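Local atomic coordinates of leucine-rich repeat protein (Bacteroides thetaiotaomicron, PDB entry 4ECN), a protein that is of unknown function but, as an extracellular leucine-rich repeat protein, probably binds other proteins. Residues Leu575-Arg586 against Lys596-Ile607. Residues are numbered along the deposited sequence; the frame is centred on the assembly and turned at random.
Sequences LGLLDCVHNKVR and KLTDLKLDYNQI
L577-D579 and D599-K601 run side by side as parallel strands, their short axes 4.8 Å apart and 10° off parallel. Backbone bonds alternate across them: D599 N to G576 O, L578 N to D599 O, K601 N to L578 O and C580 N to K601 O. In both L578 and L600 CG stands anti to the backbone N, and with the strands in register the side chains lie alongside, L578 CD2 3.8 Å from L600 CD1. These are inward-facing positions of the LxxLxLxxNxL consensus of two successive leucine-rich repeats; C580 on L602 and V585 on I607 continue the row.

N605 is the consensus asparagine of its repeat, a rung of the asparagine ladder. Its amide lies between the turns: ND2 donates to C580 O and L602 O (2.8 Å each), both close to the amide plane, while OD1 accepts from V585 N at 3.1 Å. With N605 cut back to an alanine, the C580 and L602 carbonyls and the V585 N-H would probably lose these partners, and the two turns their side-chain tie. H582 lies flat against Y604 in an offset stack, ring centroids 4.2 Å apart and planes at 16°, with Y604 CB over the centre of the imidazole.

The sheet continues on both sides. Strand 552-554 pairs with the backbone of L577 and D579, F553 packs on L578, F617 of strand 616-617 meets L600, and H628 stacks on Y604. On the face bearing L577 and D599, helix 386-391 lies against L577 and D579, and its K388 forms a salt bridge with D599; K601 pairs with D393.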
loop_
_atom_site.group_PDB
_atom_site.type_symbol
_atom_site.label_atom_id
_atom_site.label_comp_id
_atom_site.label_asym_id
_atom_site.label_seq_id
_atom_site.Cartn_x
_atom_site.Cartn_y
_atom_site.Cartn_z
ATOM N N LEU A 575 -5.900 -20.153 14.520
ATOM C CA LEU A 575 -5.849 -19.715 13.122
ATOM C C LEU A 575 -7.275 -19.540 12.581
ATOM O O LEU A 575 -8.161 -20.334 12.918
ATOM C CB LEU A 575 -5.041 -20.706 12.270
ATOM C CG LEU A 575 -4.743 -20.306 10.812
ATOM C CD1 LEU A 575 -3.718 -19.178 10.736
ATOM C CD2 LEU A 575 -4.222 -21.484 10.035
ATOM N N GLY A 576 -7.467 -18.475 11.790
ATOM C CA GLY A 576 -8.744 -18.078 11.207
ATOM C C GLY A 576 -8.677 -17.659 9.755
ATOM O O GLY A 576 -9.704 -17.661 9.076
ATOM N N LEU A 577 -7.477 -17.293 9.253
ATOM C CA LEU A 577 -7.278 -16.917 7.839
ATOM C C LEU A 577 -6.020 -17.551 7.321
ATOM O O LEU A 577 -4.975 -17.433 7.954
ATOM C CB LEU A 577 -7.225 -15.386 7.627
ATOM C CG LEU A 577 -7.060 -14.873 6.192
ATOM C CD1 LEU A 577 -7.704 -13.534 6.031
ATOM C CD2 LEU A 577 -5.592 -14.822 5.758
ATOM N N LEU A 578 -6.103 -18.166 6.142
ATOM C CA LEU A 578 -4.950 -18.771 5.503
ATOM C C LEU A 578 -4.998 -18.519 4.008
ATOM O O LEU A 578 -5.968 -18.897 3.361
ATOM C CB LEU A 578 -4.869 -20.265 5.805
ATOM C CG LEU A 578 -3.723 -20.999 5.161
ATOM C CD1 LEU A 578 -2.399 -20.619 5.807
ATOM C CD2 LEU A 578 -3.938 -22.480 5.252
ATOM N N ASP A 579 -3.947 -17.862 3.479
ATOM C CA ASP A 579 -3.716 -17.525 2.082
ATOM C C ASP A 579 -2.457 -18.235 1.601
ATOM O O ASP A 579 -1.371 -17.914 2.071
ATOM C CB ASP A 579 -3.591 -15.993 1.910
ATOM C CG ASP A 579 -2.776 -15.533 0.704
ATOM O OD1 ASP A 579 -3.003 -16.051 -0.391
ATOM O OD2 ASP A 579 -1.929 -14.625 0.862
ATOM N N CYS A 580 -2.598 -19.179 0.664
ATOM C CA CYS A 580 -1.511 -19.921 0.033
ATOM C C CYS A 580 -1.629 -19.848 -1.457
ATOM O O CYS A 580 -1.199 -20.766 -2.160
ATOM C CB CYS A 580 -1.501 -21.365 0.497
ATOM S SG CYS A 580 -0.692 -21.598 2.080
ATOM N N VAL A 581 -2.194 -18.768 -1.961
ATOM C CA VAL A 581 -2.352 -18.629 -3.393
ATOM C C VAL A 581 -0.976 -18.480 -4.033
ATOM O O VAL A 581 -0.034 -18.015 -3.391
ATOM C CB VAL A 581 -3.296 -17.474 -3.776
ATOM C CG1 VAL A 581 -4.589 -17.571 -2.992
ATOM C CG2 VAL A 581 -2.642 -16.115 -3.569
ATOM N N HIS A 582 -0.869 -18.925 -5.285
ATOM C CA HIS A 582 0.303 -18.818 -6.141
ATOM C C HIS A 582 1.579 -19.310 -5.447
ATOM O O HIS A 582 2.625 -18.639 -5.430
ATOM C CB HIS A 582 0.482 -17.389 -6.651
ATOM C CG HIS A 582 -0.635 -16.985 -7.553
ATOM N ND1 HIS A 582 -1.760 -16.352 -7.064
ATOM C CD2 HIS A 582 -0.793 -17.195 -8.879
ATOM C CE1 HIS A 582 -2.552 -16.163 -8.106
ATOM N NE2 HIS A 582 -2.019 -16.664 -9.219
ATOM N N ASN A 583 1.490 -20.524 -4.924
ATOM C CA ASN A 583 2.642 -21.241 -4.429
ATOM C C ASN A 583 2.829 -22.346 -5.430
ATOM O O ASN A 583 2.420 -22.172 -6.587
ATOM C CB ASN A 583 2.475 -21.692 -2.984
ATOM C CG ASN A 583 2.742 -20.600 -1.963
ATOM O OD1 ASN A 583 3.747 -20.623 -1.261
ATOM N ND2 ASN A 583 1.859 -19.619 -1.849
ATOM N N LYS A 584 3.416 -23.469 -5.035
ATOM C CA LYS A 584 3.598 -24.626 -5.920
ATOM C C LYS A 584 3.182 -25.871 -5.120
ATOM O O LYS A 584 3.742 -26.964 -5.303
ATOM C CB LYS A 584 5.063 -24.703 -6.463
ATOM C CG LYS A 584 5.449 -23.665 -7.553
ATOM C CD LYS A 584 5.910 -22.305 -7.009
ATOM C CE LYS A 584 6.183 -21.263 -8.079
ATOM N NZ LYS A 584 6.483 -19.921 -7.491
ATOM N N VAL A 585 2.168 -25.676 -4.223
ATOM C CA VAL A 585 1.716 -26.672 -3.252
ATOM C C VAL A 585 1.190 -27.913 -3.984
ATOM O O VAL A 585 0.205 -27.838 -4.716
ATOM C CB VAL A 585 0.678 -26.127 -2.236
ATOM C CG1 VAL A 585 0.215 -27.220 -1.280
ATOM C CG2 VAL A 585 1.261 -24.970 -1.438
ATOM N N ARG A 586 1.878 -29.052 -3.766
ATOM C CA ARG A 586 1.513 -30.355 -4.334
ATOM C C ARG A 586 1.031 -31.309 -3.222
ATOM O O ARG A 586 0.469 -32.360 -3.539
ATOM C CB ARG A 586 2.696 -30.996 -5.121
ATOM C CG ARG A 586 3.952 -31.311 -4.293
ATOM C CD ARG A 586 5.020 -32.106 -5.037
ATOM N NE ARG A 586 6.354 -31.534 -4.818
ATOM C CZ ARG A 586 7.150 -31.842 -3.802
ATOM N NH1 ARG A 586 6.786 -32.763 -2.919
ATOM N NH2 ARG A 586 8.324 -31.240 -3.667
ATOM N N LYS A 596 -10.862 -23.714 13.302
ATOM C CA LYS A 596 -12.025 -23.092 12.677
ATOM C C LYS A 596 -11.575 -21.882 11.829
ATOM O O LYS A 596 -11.205 -20.836 12.378
ATOM C CB LYS A 596 -13.054 -22.673 13.760
ATOM C CG LYS A 596 -13.514 -23.788 14.709
ATOM C CD LYS A 596 -14.578 -24.700 14.103
ATOM C CE LYS A 596 -14.916 -25.897 14.961
ATOM N NZ LYS A 596 -15.996 -26.718 14.344
ATOM N N LEU A 597 -11.599 -22.036 10.490
ATOM C CA LEU A 597 -11.206 -20.973 9.567
ATOM C C LEU A 597 -12.390 -20.192 9.052
ATOM O O LEU A 597 -13.396 -20.781 8.682
ATOM C CB LEU A 597 -10.428 -21.521 8.350
ATOM C CG LEU A 597 -8.987 -22.062 8.537
ATOM C CD1 LEU A 597 -8.307 -22.209 7.206
ATOM C CD2 LEU A 597 -8.116 -21.116 9.327
ATOM N N THR A 598 -12.245 -18.861 8.960
ATOM C CA THR A 598 -13.242 -17.956 8.370
ATOM C C THR A 598 -12.882 -17.762 6.918
ATOM O O THR A 598 -13.766 -17.617 6.063
ATOM C CB THR A 598 -13.331 -16.610 9.111
ATOM O OG1 THR A 598 -13.445 -16.805 10.531
ATOM C CG2 THR A 598 -14.475 -15.766 8.620
ATOM N N ASP A 599 -11.570 -17.771 6.632
ATOM C CA ASP A 599 -11.074 -17.568 5.285
ATOM C C ASP A 599 -10.026 -18.580 4.944
ATOM O O ASP A 599 -9.115 -18.836 5.727
ATOM C CB ASP A 599 -10.512 -16.144 5.118
ATOM C CG ASP A 599 -11.576 -15.077 4.902
ATOM O OD1 ASP A 599 -12.132 -15.010 3.772
ATOM O OD2 ASP A 599 -11.809 -14.264 5.839
ATOM N N LEU A 600 -10.146 -19.145 3.750
ATOM C CA LEU A 600 -9.192 -20.115 3.231
ATOM C C LEU A 600 -9.089 -19.891 1.747
ATOM O O LEU A 600 -10.103 -19.931 1.052
ATOM C CB LEU A 600 -9.599 -21.558 3.591
ATOM C CG LEU A 600 -8.751 -22.692 3.045
ATOM C CD1 LEU A 600 -7.338 -22.663 3.607
ATOM C CD2 LEU A 600 -9.431 -24.028 3.279
ATOM N N LYS A 601 -7.878 -19.552 1.284
ATOM C CA LYS A 601 -7.567 -19.278 -0.116
ATOM C C LYS A 601 -6.397 -20.162 -0.541
ATOM O O LYS A 601 -5.251 -19.903 -0.169
ATOM C CB LYS A 601 -7.258 -17.781 -0.329
ATOM C CG LYS A 601 -8.382 -16.788 0.008
ATOM C CD LYS A 601 -9.584 -16.840 -0.958
ATOM C CE LYS A 601 -10.599 -15.803 -0.548
ATOM N NZ LYS A 601 -11.697 -15.677 -1.536
ATOM N N LEU A 602 -6.701 -21.259 -1.258
ATOM C CA LEU A 602 -5.677 -22.204 -1.708
ATOM C C LEU A 602 -5.521 -22.165 -3.233
ATOM O O LEU A 602 -4.827 -23.009 -3.793
ATOM C CB LEU A 602 -6.035 -23.631 -1.239
ATOM C CG LEU A 602 -6.000 -23.909 0.284
ATOM C CD1 LEU A 602 -6.696 -25.200 0.611
ATOM C CD2 LEU A 602 -4.580 -23.919 0.840
ATOM N N ASP A 603 -6.099 -21.132 -3.893
ATOM C CA ASP A 603 -6.087 -20.971 -5.349
ATOM C C ASP A 603 -4.685 -20.929 -5.946
ATOM O O ASP A 603 -3.735 -20.525 -5.285
ATOM C CB ASP A 603 -6.814 -19.697 -5.754
ATOM C CG ASP A 603 -8.130 -19.497 -5.045
ATOM O OD1 ASP A 603 -8.112 -18.992 -3.902
ATOM O OD2 ASP A 603 -9.182 -19.823 -5.641
ATOM N N TYR A 604 -4.571 -21.351 -7.209
ATOM C CA TYR A 604 -3.340 -21.374 -8.001
ATOM C C TYR A 604 -2.219 -22.130 -7.301
ATOM O O TYR A 604 -1.261 -21.530 -6.821
ATOM C CB TYR A 604 -2.868 -19.961 -8.360
ATOM C CG TYR A 604 -3.790 -19.243 -9.324
ATOM C CD1 TYR A 604 -4.858 -18.473 -8.863
ATOM C CD2 TYR A 604 -3.601 -19.338 -10.698
ATOM C CE1 TYR A 604 -5.712 -17.813 -9.747
ATOM C CE2 TYR A 604 -4.453 -18.688 -11.593
ATOM C CZ TYR A 604 -5.506 -17.922 -11.113
ATOM O OH TYR A 604 -6.334 -17.260 -11.991
ATOM N N ASN A 605 -2.331 -23.466 -7.284
ATOM C CA ASN A 605 -1.327 -24.407 -6.770
ATOM C C ASN A 605 -1.408 -25.708 -7.607
ATOM O O ASN A 605 -1.842 -25.663 -8.760
ATOM C CB ASN A 605 -1.518 -24.661 -5.273
ATOM C CG ASN A 605 -1.079 -23.533 -4.379
ATOM O OD1 ASN A 605 0.109 -23.304 -4.175
ATOM N ND2 ASN A 605 -2.019 -22.902 -3.709
ATOM N N GLN A 606 -1.021 -26.854 -7.039
ATOM C CA GLN A 606 -1.060 -28.144 -7.727
ATOM C C GLN A 606 -1.591 -29.228 -6.768
ATOM O O GLN A 606 -1.041 -30.328 -6.685
ATOM C CB GLN A 606 0.341 -28.492 -8.268
ATOM C CG GLN A 606 0.667 -27.794 -9.587
ATOM C CD GLN A 606 2.052 -27.215 -9.594
ATOM O OE1 GLN A 606 3.065 -27.912 -9.354
ATOM N NE2 GLN A 606 2.118 -25.920 -9.904
ATOM N N ILE A 607 -2.661 -28.901 -6.046
ATOM C CA ILE A 607 -3.289 -29.785 -5.066
ATOM C C ILE A 607 -4.226 -30.727 -5.819
ATOM O O ILE A 607 -5.008 -30.263 -6.648
ATOM C CB ILE A 607 -4.005 -28.928 -3.979
ATOM C CG1 ILE A 607 -2.965 -28.029 -3.251
ATOM C CG2 ILE A 607 -4.796 -29.794 -2.998
ATOM C CD1 ILE A 607 -3.461 -26.674 -2.747
HETATM O O HOH W 1 -9.316 -22.200 15.028
HETATM O O HOH W 2 1.059 -23.331 -9.385
#